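Local coordinates for protein TlmII (Streptoalloteichus hindustanus, PDB 4HVM) that probably takes part in tallysomycin biosynthesis as a condensation-domain protein of nonribosomal peptide assembly and may bind phosphopantetheine, at residues A56-N69 against W77-R89. Residues are numbered along the deposited sequence; the frame is centred on the assembly and turned at random.
Sequences ADEVLDAFPLLRVN and WMRTRENADALVR
V68 and N69 pair with T80 and R79 in the antiparallel beta hairpin of strands 68-72 and 76-80, within the condensation-domain fold. V68 and T80 form a non-hydrogen-bonded pair, whereas N69 and R79 are hydrogen-bonded, N69 N to R79 O and R79 N to N69 O both at 2.8 Å. Past the strand end, R81 N still donates to R67 O.

Two arginines tie the hairpin base to its surroundings. R67, bent at chi3 (-80°), presents NE to L60 O and NH2 to D61 O at the end of helix 49-62, while NH1 crosses to R81 O (2.9 Å). R67 CB lies over one face of the R81 guanidinium, offset toward its rim. R81 NH1 reaches N69 OD1 at 2.8 Å, in the guanidinium plane but tilted 34° from the amide plane; N69 ND2 turns instead to D119 O. NE and NH2 of R81 hold N83 O and A84 O of its own loop, and two waters lie between this group and L66 O and can bridge them. A leucine in place of R81 would probably leave N69 OD1 without this donor and the loop at N83 and A84 freer to move.

Apolar contacts flank this network. CE of M78, a selenomethionine, meets V68 CG2, and L65 CD1 at 3.7 Å. Toward strand 87-91, L87 CD1 rests on A56 CB, and L60 CD1 packs against A84 CB. The same L60 CD1 lies 3.8 Å from A86 CB.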
# COMPACT_ATOMS: atom_id res chain seq x y z
N ALA A 56 -20.25 6.62 -11.75
CA ALA A 56 -18.84 6.31 -11.97
C ALA A 56 -18.24 7.22 -13.03
O ALA A 56 -17.12 7.72 -12.88
CB ALA A 56 -18.68 4.86 -12.38
N ASP A 57 -18.99 7.45 -14.10
CA ASP A 57 -18.56 8.33 -15.18
C ASP A 57 -18.38 9.75 -14.68
O ASP A 57 -17.48 10.47 -15.12
CB ASP A 57 -19.57 8.30 -16.33
CG ASP A 57 -19.56 6.99 -17.09
OD1 ASP A 57 -18.47 6.41 -17.24
OD2 ASP A 57 -20.64 6.55 -17.55
N GLU A 58 -19.25 10.15 -13.75
CA GLU A 58 -19.20 11.49 -13.18
C GLU A 58 -17.92 11.69 -12.38
O GLU A 58 -17.29 12.76 -12.44
CB GLU A 58 -20.43 11.73 -12.30
CG GLU A 58 -20.48 13.10 -11.63
CD GLU A 58 -21.73 13.28 -10.79
OE1 GLU A 58 -22.70 12.52 -10.99
OE2 GLU A 58 -21.73 14.18 -9.93
N VAL A 59 -17.53 10.67 -11.63
CA VAL A 59 -16.32 10.72 -10.82
C VAL A 59 -15.07 10.67 -11.69
O VAL A 59 -14.09 11.38 -11.44
CB VAL A 59 -16.28 9.58 -9.78
CG1 VAL A 59 -14.96 9.57 -9.04
CG2 VAL A 59 -17.44 9.72 -8.81
N LEU A 60 -15.11 9.84 -12.73
CA LEU A 60 -14.01 9.74 -13.68
C LEU A 60 -13.77 11.06 -14.40
O LEU A 60 -12.66 11.35 -14.84
CB LEU A 60 -14.26 8.63 -14.71
CG LEU A 60 -14.17 7.19 -14.20
CD1 LEU A 60 -14.43 6.19 -15.32
CD2 LEU A 60 -12.83 6.93 -13.52
N ASP A 61 -14.83 11.86 -14.51
CA ASP A 61 -14.75 13.16 -15.15
C ASP A 61 -14.20 14.21 -14.19
O ASP A 61 -13.31 14.98 -14.54
CB ASP A 61 -16.13 13.59 -15.65
CG ASP A 61 -16.16 15.03 -16.15
OD1 ASP A 61 -15.91 15.25 -17.36
OD2 ASP A 61 -16.44 15.93 -15.34
N ALA A 62 -14.74 14.22 -12.97
CA ALA A 62 -14.41 15.24 -11.99
C ALA A 62 -12.95 15.17 -11.53
O ALA A 62 -12.40 16.17 -11.06
CB ALA A 62 -15.34 15.14 -10.79
N PHE A 63 -12.34 14.00 -11.67
CA PHE A 63 -10.95 13.81 -11.28
C PHE A 63 -10.07 13.53 -12.49
O PHE A 63 -9.85 12.38 -12.84
CB PHE A 63 -10.81 12.66 -10.29
CG PHE A 63 -11.37 12.95 -8.92
CD1 PHE A 63 -10.72 13.83 -8.07
CD2 PHE A 63 -12.52 12.32 -8.48
CE1 PHE A 63 -11.23 14.09 -6.81
CE2 PHE A 63 -13.03 12.58 -7.22
CZ PHE A 63 -12.38 13.46 -6.39
N PRO A 64 -9.53 14.59 -13.11
CA PRO A 64 -8.67 14.45 -14.29
C PRO A 64 -7.44 13.58 -14.05
O PRO A 64 -6.84 13.09 -15.02
CB PRO A 64 -8.25 15.89 -14.61
CG PRO A 64 -8.54 16.67 -13.35
CD PRO A 64 -9.72 16.00 -12.73
N LEU A 65 -7.08 13.38 -12.79
CA LEU A 65 -5.94 12.53 -12.46
C LEU A 65 -6.20 11.08 -12.87
O LEU A 65 -5.29 10.37 -13.29
CB LEU A 65 -5.64 12.59 -10.96
CG LEU A 65 -4.57 11.61 -10.46
CD1 LEU A 65 -3.23 11.92 -11.09
CD2 LEU A 65 -4.48 11.63 -8.95
N LEU A 66 -7.45 10.65 -12.76
CA LEU A 66 -7.82 9.29 -13.11
C LEU A 66 -7.66 9.05 -14.61
O LEU A 66 -7.49 7.91 -15.05
CB LEU A 66 -9.25 9.00 -12.68
CG LEU A 66 -9.56 9.23 -11.20
CD1 LEU A 66 -11.02 8.92 -10.91
CD2 LEU A 66 -8.66 8.39 -10.32
N ARG A 67 -7.73 10.12 -15.39
CA ARG A 67 -7.62 10.02 -16.84
C ARG A 67 -6.22 10.40 -17.32
O ARG A 67 -6.05 10.94 -18.41
CB ARG A 67 -8.66 10.93 -17.51
CG ARG A 67 -10.10 10.50 -17.28
CD ARG A 67 -11.09 11.49 -17.87
NE ARG A 67 -11.30 12.65 -17.01
CZ ARG A 67 -10.93 13.89 -17.33
NH1 ARG A 67 -10.35 14.14 -18.49
NH2 ARG A 67 -11.16 14.89 -16.49
N VAL A 68 -5.22 10.10 -16.50
CA VAL A 68 -3.85 10.51 -16.80
C VAL A 68 -2.98 9.38 -17.33
O VAL A 68 -2.95 8.28 -16.78
CB VAL A 68 -3.19 11.17 -15.57
CG1 VAL A 68 -1.67 11.09 -15.65
CG2 VAL A 68 -3.65 12.62 -15.43
N ASN A 69 -2.28 9.66 -18.43
CA ASN A 69 -1.25 8.76 -18.94
C ASN A 69 0.12 9.40 -18.77
O ASN A 69 0.22 10.61 -18.56
CB ASN A 69 -1.51 8.42 -20.40
CG ASN A 69 -2.74 7.56 -20.59
OD1 ASN A 69 -3.84 8.06 -20.83
ND2 ASN A 69 -2.56 6.25 -20.49
N TRP A 77 6.31 12.94 -17.54
CA TRP A 77 5.25 13.94 -17.66
C TRP A 77 3.86 13.32 -17.57
O TRP A 77 3.68 12.14 -17.88
CB TRP A 77 5.39 14.71 -18.98
CG TRP A 77 6.72 15.37 -19.16
CD1 TRP A 77 7.87 14.79 -19.63
CD2 TRP A 77 7.05 16.74 -18.88
NE1 TRP A 77 8.88 15.72 -19.65
CE2 TRP A 77 8.41 16.92 -19.20
CE3 TRP A 77 6.32 17.83 -18.38
CZ2 TRP A 77 9.06 18.14 -19.04
CZ3 TRP A 77 6.97 19.04 -18.23
CH2 TRP A 77 8.32 19.19 -18.56
N MSE A 78 2.89 14.12 -17.15
CA MSE A 78 1.51 13.66 -17.08
C MSE A 78 0.68 14.24 -18.22
O MSE A 78 0.83 15.40 -18.60
CB MSE A 78 0.88 14.02 -15.72
CG MSE A 78 1.22 13.03 -14.61
SE MSE A 78 0.66 13.63 -12.85
CE MSE A 78 -1.19 14.09 -13.21
N ARG A 79 -0.20 13.41 -18.77
CA ARG A 79 -1.03 13.79 -19.91
C ARG A 79 -2.48 13.43 -19.63
O ARG A 79 -2.79 12.27 -19.36
CB ARG A 79 -0.54 13.07 -21.16
CG ARG A 79 -1.26 13.42 -22.45
CD ARG A 79 -0.80 12.51 -23.59
NE ARG A 79 -1.22 13.00 -24.91
CZ ARG A 79 -0.51 13.86 -25.64
NH1 ARG A 79 0.64 14.33 -25.19
NH2 ARG A 79 -0.97 14.25 -26.83
N THR A 80 -3.37 14.41 -19.70
CA THR A 80 -4.77 14.17 -19.35
C THR A 80 -5.59 13.73 -20.55
O THR A 80 -5.82 14.50 -21.48
CB THR A 80 -5.42 15.40 -18.71
OG1 THR A 80 -4.64 15.81 -17.57
CG2 THR A 80 -6.83 15.08 -18.26
N ARG A 81 -6.03 12.48 -20.52
CA ARG A 81 -6.84 11.90 -21.58
C ARG A 81 -8.24 12.50 -21.55
O ARG A 81 -8.83 12.68 -20.48
CB ARG A 81 -6.91 10.39 -21.39
CG ARG A 81 -7.25 9.59 -22.63
CD ARG A 81 -7.10 8.09 -22.37
NE ARG A 81 -7.98 7.62 -21.29
CZ ARG A 81 -7.58 7.36 -20.05
NH1 ARG A 81 -6.30 7.52 -19.71
NH2 ARG A 81 -8.45 6.94 -19.14
N GLU A 82 -8.77 12.82 -22.73
CA GLU A 82 -10.08 13.47 -22.83
C GLU A 82 -11.23 12.52 -22.53
O GLU A 82 -12.15 12.86 -21.78
CB GLU A 82 -10.25 14.10 -24.21
CG GLU A 82 -9.21 15.17 -24.53
CD GLU A 82 -9.43 15.81 -25.88
OE1 GLU A 82 -9.72 15.08 -26.85
OE2 GLU A 82 -9.33 17.06 -25.97
N ASN A 83 -11.19 11.33 -23.13
CA ASN A 83 -12.21 10.32 -22.90
C ASN A 83 -11.75 9.26 -21.90
O ASN A 83 -10.67 8.69 -22.06
CB ASN A 83 -12.64 9.67 -24.21
CG ASN A 83 -13.44 10.60 -25.10
OD1 ASN A 83 -13.51 11.81 -24.86
ND2 ASN A 83 -14.04 10.05 -26.15
N ALA A 84 -12.56 9.01 -20.88
CA ALA A 84 -12.20 8.07 -19.83
C ALA A 84 -12.04 6.64 -20.36
O ALA A 84 -10.94 6.09 -20.32
CB ALA A 84 -13.22 8.11 -18.71
N ASP A 85 -13.13 6.07 -20.85
CA ASP A 85 -13.14 4.69 -21.36
C ASP A 85 -12.58 3.73 -20.30
O ASP A 85 -11.67 2.95 -20.57
CB ASP A 85 -12.36 4.59 -22.67
CG ASP A 85 -12.53 3.25 -23.36
OD1 ASP A 85 -13.63 2.98 -23.90
OD2 ASP A 85 -11.56 2.47 -23.38
N ALA A 86 -13.14 3.81 -19.10
CA ALA A 86 -12.59 3.08 -17.96
C ALA A 86 -13.66 2.37 -17.14
O ALA A 86 -13.36 1.77 -16.11
CB ALA A 86 -11.79 4.03 -17.08
N LEU A 87 -14.91 2.44 -17.59
CA LEU A 87 -15.99 1.78 -16.88
C LEU A 87 -16.31 0.41 -17.48
O LEU A 87 -16.85 0.32 -18.59
CB LEU A 87 -17.24 2.66 -16.85
CG LEU A 87 -18.45 2.08 -16.13
CD1 LEU A 87 -18.11 1.71 -14.69
CD2 LEU A 87 -19.62 3.05 -16.18
N VAL A 88 -15.98 -0.64 -16.74
CA VAL A 88 -16.24 -2.01 -17.18
C VAL A 88 -17.42 -2.60 -16.40
O VAL A 88 -17.43 -2.59 -15.17
CB VAL A 88 -15.01 -2.90 -16.96
CG1 VAL A 88 -15.31 -4.33 -17.41
CG2 VAL A 88 -13.80 -2.33 -17.69
N ARG A 89 -18.42 -3.10 -17.13
CA ARG A 89 -19.61 -3.65 -16.50
C ARG A 89 -19.70 -5.16 -16.70
O ARG A 89 -19.66 -5.65 -17.83
CB ARG A 89 -20.87 -2.97 -17.05
CG ARG A 89 -20.81 -1.45 -16.94
CD ARG A 89 -22.09 -0.79 -17.42
NE ARG A 89 -23.25 -1.20 -16.64
CZ ARG A 89 -24.43 -0.60 -16.69
NH1 ARG A 89 -24.63 0.43 -17.50
NH2 ARG A 89 -25.43 -1.05 -15.94
O HOH W 1 -8.39 5.78 -16.17
O HOH W 2 -5.49 6.56 -16.75